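Local coordinates for lipoprotein (Bacillus anthracis, PDB 4JG9), which is of unknown function but, as a putative lipoprotein carrying the uncharacterised DUF4871 domain, may bind lipid, at residues A[102-107]-A[159-164]; A[155-160]-A[169-174]. One frame throughout, in Å; residues are numbered along the deposited sequence.

Contact 1 (A[102-107]-A[159-164]); sequences GKLSII and IYVNEK
In an antiparallel strand pair of a β-sheet packed against a second sheet, Ser-105 lies opposite Tyr-160 as a hydrogen-bonded pair. Leu-104 with Val-161 and Ile-106 with Ile-159 form the non-hydrogen-bonded pairs on either side. Ser-105 N bonds to Tyr-160 O at 2.9 Å, and Tyr-160 N returns the bond to Ser-105 O, both nearly straight at hydrogen. A further backbone bond, from Asn-162 N to Lys-103 O, lies in the carbonyl plane of Lys-103 and extends the ladder to the type I' turn of Val-161 to Lys-164, whose two-residue loop, Asn-162 and Glu-163, leads into strand 164-173.

Leu-104, Ile-106, Ile-159 and Val-161 share the apolar face. With CG of Leu-104 anti to its backbone N (chi1 178°), the CD1 branch beyond it touches both neighbours, 3.6 Å from Ile-159 CG2 and 3.9 Å from Val-161 CG2. Trp-92 and Leu-145, on strands of the other sheet, meet this face.

On the opposite face, with Ser-105 and Ile-107, the Tyr-160 ring has Ser-105 O at its edge, while Ile-107 CD1 approaches CE2 obliquely at 3.9 Å. Phe-44 meets the ring as well.

Gly-102 CA lies 3.9 Å from Asn-162 CB, where a side chain would point toward Asn-162 and clash with its CB. Two waters stitch the turn to strand 102-107. The first donates to Lys-103 O and accepts from Glu-163 N, and it is also hydrogen-bonded to Ser-105 OG at 2.7 Å. That hydroxyl has a second partner in Thr-131 OG1. Lys-103 O is thus gripped twice, by the Asn-162 amide and by this water. The second water accepts from Lys-103 N at 3.0 Å and donates to Asn-162 OD1 at 2.6 Å.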
loop_
_atom_site.group_PDB
_atom_site.type_symbol
_atom_site.label_atom_id
_atom_site.label_comp_id
_atom_site.label_asym_id
_atom_site.label_seq_id
_atom_site.Cartn_x
_atom_site.Cartn_y
_atom_site.Cartn_z
ATOM N N GLY A 102 9.301 3.994 -18.025
ATOM C CA GLY A 102 8.491 4.448 -16.901
ATOM C C GLY A 102 8.829 3.783 -15.577
ATOM O O GLY A 102 9.633 2.854 -15.526
ATOM N N LYS A 103 8.211 4.240 -14.493
ATOM C CA LYS A 103 8.402 3.547 -13.229
ATOM C C LYS A 103 7.700 2.192 -13.337
ATOM O O LYS A 103 6.676 2.055 -14.021
ATOM C CB LYS A 103 7.792 4.324 -12.056
ATOM C CG LYS A 103 8.173 5.772 -11.950
ATOM C CD LYS A 103 9.618 5.992 -11.609
ATOM C CE LYS A 103 9.799 7.465 -11.234
ATOM N NZ LYS A 103 11.204 7.890 -11.435
ATOM N N LEU A 104 8.243 1.197 -12.654
ATOM C CA LEU A 104 7.676 -0.150 -12.699
ATOM C C LEU A 104 6.798 -0.406 -11.486
ATOM O O LEU A 104 7.221 -0.177 -10.347
ATOM C CB LEU A 104 8.797 -1.193 -12.749
ATOM C CG LEU A 104 8.402 -2.665 -12.762
ATOM C CD1 LEU A 104 7.907 -3.072 -14.134
ATOM C CD2 LEU A 104 9.594 -3.507 -12.361
ATOM N N SER A 105 5.576 -0.867 -11.731
ATOM C CA SER A 105 4.671 -1.238 -10.643
ATOM C C SER A 105 4.343 -2.729 -10.649
ATOM O O SER A 105 4.177 -3.352 -11.704
ATOM C CB SER A 105 3.358 -0.440 -10.705
ATOM O OG SER A 105 3.573 0.959 -10.761
ATOM N N ILE A 106 4.255 -3.295 -9.455
ATOM C CA ILE A 106 3.820 -4.664 -9.306
ATOM C C ILE A 106 2.694 -4.724 -8.291
ATOM O O ILE A 106 2.868 -4.335 -7.140
ATOM C CB ILE A 106 4.939 -5.577 -8.825
ATOM C CG1 ILE A 106 6.039 -5.660 -9.879
ATOM C CG2 ILE A 106 4.387 -6.973 -8.557
ATOM C CD1 ILE A 106 7.308 -6.244 -9.343
ATOM N N ILE A 107 1.541 -5.216 -8.726
ATOM C CA ILE A 107 0.381 -5.364 -7.864
ATOM C C ILE A 107 0.014 -6.839 -7.784
ATOM O O ILE A 107 -0.350 -7.438 -8.795
ATOM C CB ILE A 107 -0.811 -4.599 -8.432
ATOM C CG1 ILE A 107 -0.458 -3.113 -8.600
ATOM C CG2 ILE A 107 -2.038 -4.792 -7.556
ATOM C CD1 ILE A 107 -1.638 -2.252 -9.012
ATOM N N ILE A 159 1.833 -6.504 -13.707
ATOM C CA ILE A 159 2.959 -5.610 -13.937
ATOM C C ILE A 159 2.547 -4.422 -14.806
ATOM O O ILE A 159 1.898 -4.588 -15.845
ATOM C CB ILE A 159 4.148 -6.363 -14.580
ATOM C CG1 ILE A 159 4.618 -7.506 -13.678
ATOM C CG2 ILE A 159 5.303 -5.426 -14.883
ATOM C CD1 ILE A 159 5.041 -8.720 -14.476
ATOM N N TYR A 160 2.915 -3.227 -14.355
ATOM C CA TYR A 160 2.587 -1.985 -15.045
ATOM C C TYR A 160 3.870 -1.215 -15.266
ATOM O O TYR A 160 4.811 -1.319 -14.481
ATOM C CB TYR A 160 1.606 -1.136 -14.215
ATOM C CG TYR A 160 0.325 -1.867 -13.892
ATOM C CD1 TYR A 160 -0.862 -1.564 -14.556
ATOM C CD2 TYR A 160 0.302 -2.872 -12.922
ATOM C CE1 TYR A 160 -2.040 -2.248 -14.270
ATOM C CE2 TYR A 160 -0.873 -3.567 -12.633
ATOM C CZ TYR A 160 -2.034 -3.248 -13.307
ATOM O OH TYR A 160 -3.186 -3.933 -13.010
ATOM N N VAL A 161 3.924 -0.482 -16.366
ATOM C CA VAL A 161 5.002 0.451 -16.601
ATOM C C VAL A 161 4.381 1.775 -16.954
ATOM O O VAL A 161 3.496 1.846 -17.832
ATOM C CB VAL A 161 5.934 -0.014 -17.737
ATOM C CG1 VAL A 161 6.935 1.086 -18.104
ATOM C CG2 VAL A 161 6.620 -1.309 -17.345
ATOM N N ASN A 162 4.832 2.814 -16.258
ATOM C CA ASN A 162 4.279 4.144 -16.451
ATOM C C ASN A 162 2.763 4.108 -16.275
ATOM O O ASN A 162 2.034 4.799 -16.990
ATOM C CB ASN A 162 4.661 4.703 -17.824
ATOM C CG ASN A 162 4.598 6.214 -17.864
ATOM O OD1 ASN A 162 4.693 6.873 -16.824
ATOM N ND2 ASN A 162 4.441 6.778 -19.062
ATOM N N GLU A 163 2.315 3.263 -15.341
ATOM C CA GLU A 163 0.898 3.123 -14.972
ATOM C C GLU A 163 0.025 2.449 -16.009
ATOM O O GLU A 163 -1.197 2.419 -15.860
ATOM C CB GLU A 163 0.287 4.475 -14.559
ATOM C CG GLU A 163 1.029 5.107 -13.409
ATOM C CD GLU A 163 0.233 6.193 -12.703
ATOM O OE1 GLU A 163 -0.872 6.533 -13.191
ATOM O OE2 GLU A 163 0.718 6.686 -11.648
ATOM N N LYS A 164 0.655 1.914 -17.052
ATOM C CA LYS A 164 -0.039 1.178 -18.109
ATOM C C LYS A 164 0.236 -0.318 -17.974
ATOM O O LYS A 164 1.383 -0.721 -17.757
ATOM C CB LYS A 164 0.424 1.679 -19.473
ATOM C CG LYS A 164 -0.166 0.952 -20.673
ATOM C CD LYS A 164 0.433 1.526 -21.948
ATOM C CE LYS A 164 0.034 0.740 -23.162
ATOM N NZ LYS A 164 -1.388 0.965 -23.514
HETATM O O HOH W 1 4.007 2.027 -13.210
HETATM O O HOH W 2 6.045 6.330 -14.692
#

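Contact 2 (A[155-160]-A[169-174]); sequences WVLNIY and FVITAE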
loop_
_atom_site.group_PDB
_atom_site.type_symbol
_atom_site.label_atom_id
_atom_site.label_comp_id
_atom_site.label_asym_id
_atom_site.label_seq_id
_atom_site.Cartn_x
_atom_site.Cartn_y
_atom_site.Cartn_z
ATOM N N TRP A 155 0.267 -16.753 -6.242
ATOM C CA TRP A 155 0.067 -15.319 -6.333
ATOM C C TRP A 155 0.223 -14.919 -7.784
ATOM O O TRP A 155 1.142 -15.387 -8.459
ATOM C CB TRP A 155 1.124 -14.578 -5.508
ATOM C CG TRP A 155 0.963 -14.744 -4.025
ATOM C CD1 TRP A 155 1.390 -15.796 -3.267
ATOM C CD2 TRP A 155 0.326 -13.828 -3.118
ATOM N NE1 TRP A 155 1.054 -15.592 -1.945
ATOM C CE2 TRP A 155 0.401 -14.392 -1.831
ATOM C CE3 TRP A 155 -0.302 -12.587 -3.277
ATOM C CZ2 TRP A 155 -0.123 -13.756 -0.702
ATOM C CZ3 TRP A 155 -0.830 -11.953 -2.154
ATOM C CH2 TRP A 155 -0.738 -12.536 -0.886
ATOM N N VAL A 156 -0.666 -14.060 -8.269
ATOM C CA VAL A 156 -0.489 -13.475 -9.588
ATOM C C VAL A 156 0.204 -12.123 -9.449
ATOM O O VAL A 156 -0.118 -11.328 -8.556
ATOM C CB VAL A 156 -1.815 -13.341 -10.368
ATOM C CG1 VAL A 156 -2.798 -12.414 -9.633
ATOM C CG2 VAL A 156 -1.552 -12.849 -11.808
ATOM N N LEU A 157 1.177 -11.876 -10.316
ATOM C CA LEU A 157 1.899 -10.616 -10.300
ATOM C C LEU A 157 1.490 -9.757 -11.494
ATOM O O LEU A 157 1.851 -10.066 -12.626
ATOM C CB LEU A 157 3.393 -10.896 -10.356
ATOM C CG LEU A 157 4.158 -11.025 -9.042
ATOM C CD1 LEU A 157 3.412 -11.858 -8.047
ATOM C CD2 LEU A 157 5.528 -11.638 -9.317
ATOM N N ASN A 158 0.733 -8.690 -11.245
ATOM C CA ASN A 158 0.316 -7.788 -12.324
ATOM C C ASN A 158 1.317 -6.660 -12.495
ATOM O O ASN A 158 1.638 -5.963 -11.539
ATOM C CB ASN A 158 -1.072 -7.223 -12.054
ATOM C CG ASN A 158 -2.091 -8.303 -11.823
ATOM O OD1 ASN A 158 -2.521 -8.972 -12.767
ATOM N ND2 ASN A 158 -2.476 -8.501 -10.555
ATOM N N ILE A 159 1.833 -6.504 -13.707
ATOM C CA ILE A 159 2.959 -5.610 -13.937
ATOM C C ILE A 159 2.547 -4.422 -14.806
ATOM O O ILE A 159 1.898 -4.588 -15.845
ATOM C CB ILE A 159 4.148 -6.363 -14.580
ATOM C CG1 ILE A 159 4.618 -7.506 -13.678
ATOM C CG2 ILE A 159 5.303 -5.426 -14.883
ATOM C CD1 ILE A 159 5.041 -8.720 -14.476
ATOM N N TYR A 160 2.915 -3.227 -14.355
ATOM C CA TYR A 160 2.587 -1.985 -15.045
ATOM C C TYR A 160 3.870 -1.215 -15.266
ATOM O O TYR A 160 4.811 -1.319 -14.481
ATOM C CB TYR A 160 1.606 -1.136 -14.215
ATOM C CG TYR A 160 0.325 -1.867 -13.892
ATOM C CD1 TYR A 160 -0.862 -1.564 -14.556
ATOM C CD2 TYR A 160 0.302 -2.872 -12.922
ATOM C CE1 TYR A 160 -2.040 -2.248 -14.270
ATOM C CE2 TYR A 160 -0.873 -3.567 -12.633
ATOM C CZ TYR A 160 -2.034 -3.248 -13.307
ATOM O OH TYR A 160 -3.186 -3.933 -13.010
ATOM N N PHE A 169 2.027 -12.657 -14.456
ATOM C CA PHE A 169 2.307 -14.087 -14.362
ATOM C C PHE A 169 2.182 -14.592 -12.930
ATOM O O PHE A 169 2.147 -13.802 -11.989
ATOM C CB PHE A 169 3.655 -14.471 -15.012
ATOM C CG PHE A 169 4.855 -13.872 -14.349
ATOM C CD1 PHE A 169 5.510 -14.539 -13.324
ATOM C CD2 PHE A 169 5.349 -12.656 -14.767
ATOM C CE1 PHE A 169 6.627 -13.988 -12.710
ATOM C CE2 PHE A 169 6.461 -12.093 -14.153
ATOM C CZ PHE A 169 7.099 -12.762 -13.124
ATOM N N VAL A 170 2.083 -15.906 -12.779
ATOM C CA VAL A 170 1.817 -16.515 -11.486
ATOM C C VAL A 170 3.066 -17.150 -10.893
ATOM O O VAL A 170 3.820 -17.831 -11.586
ATOM C CB VAL A 170 0.685 -17.566 -11.604
ATOM C CG1 VAL A 170 0.535 -18.355 -10.324
ATOM C CG2 VAL A 170 -0.625 -16.882 -11.955
ATOM N N ILE A 171 3.286 -16.930 -9.603
ATOM C CA ILE A 171 4.427 -17.525 -8.919
ATOM C C ILE A 171 3.935 -18.292 -7.710
ATOM O O ILE A 171 2.773 -18.161 -7.319
ATOM C CB ILE A 171 5.458 -16.450 -8.486
ATOM C CG1 ILE A 171 4.804 -15.424 -7.561
ATOM C CG2 ILE A 171 6.021 -15.724 -9.702
ATOM C CD1 ILE A 171 5.387 -15.401 -6.206
ATOM N N THR A 172 4.809 -19.107 -7.134
ATOM C CA THR A 172 4.472 -19.886 -5.949
ATOM C C THR A 172 5.260 -19.384 -4.755
ATOM O O THR A 172 6.470 -19.191 -4.838
ATOM C CB THR A 172 4.820 -21.363 -6.133
ATOM O OG1 THR A 172 4.184 -21.857 -7.315
ATOM C CG2 THR A 172 4.369 -22.171 -4.930
ATOM N N ALA A 173 4.582 -19.170 -3.641
ATOM C CA ALA A 173 5.280 -18.871 -2.405
ATOM C C ALA A 173 5.185 -20.082 -1.502
ATOM O O ALA A 173 4.108 -20.656 -1.314
ATOM C CB ALA A 173 4.687 -17.634 -1.717
ATOM N N GLU A 174 6.319 -20.459 -0.931
ATOM C CA GLU A 174 6.390 -21.617 -0.062
ATOM C C GLU A 174 6.234 -21.181 1.388
ATOM O O GLU A 174 5.939 -21.989 2.261
ATOM C CB GLU A 174 7.718 -22.340 -0.268
ATOM C CG GLU A 174 7.849 -22.993 -1.628
ATOM C CD GLU A 174 9.292 -23.214 -2.032
ATOM O OE1 GLU A 174 10.048 -23.825 -1.247
ATOM O OE2 GLU A 174 9.666 -22.780 -3.143
ATOM O OXT GLU A 174 6.397 -20.002 1.721
#
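Four backbone hydrogen bonds join Trp-155 with Ile-171 and Leu-157 with Phe-169, two to each pair. Leu-157 N reaches Phe-169 O at 2.7 Å, whereas the return bond from Phe-169 N to Leu-157 O is longer, at 3.2 Å, and more bent. Between these rungs, Val-156 and Val-170 form a non-hydrogen-bonded pair, with no backbone bond to each other, and the Val-170 CA-H makes a contact with Trp-155 O.

The apolar contacts divide between the two faces of the sheet. On one, Leu-157 and Ile-171 cross at about a right angle, with CD1 of the leucine 3.9 Å from CG1 of the isoleucine. Ile-159 extends CD1 to within 3.7 Å of Phe-169 CE2, approaching the ring obliquely. Met-77, on the other sheet, also packs on this ring. Ala-173 CB touches the indole at CD1, 4.1 Å away, and Trp-155 NE1 bonds to Ser-151 O. On the opposite face, Val-170 CG2 lies 4.1 Å from Val-156 CB.

Alternating hydrogen-bonded and non-hydrogen-bonded pairs are the pattern of an antiparallel β-hairpin, here strands 153-161 and 164-173, with apolar residues on both faces.

How the contacts relate
From the N terminus, after the four strands 60-63 to 88-94 of the other sheet, the chain enters strand 102-110, passes through strands 117-118 and 131-136 and rejoins the other sheet as strand 142-147. It returns as strand 153-161, and contact 1 closes this long excursion. After the tight turn, strand 164-173 runs back along strand 153-161, and contact 2 closes that short hairpin near the C terminus. The two contacts do not nest: their spans overlap on strand 153-161, between strands 102-110 and 164-173. Both include Ile-159 and Tyr-160, but only Ile-159 touches both neighbouring strands. A probable hydrogen bond from Ile-107 N to Asn-158 O, 2.9 Å, bridges the two contacts.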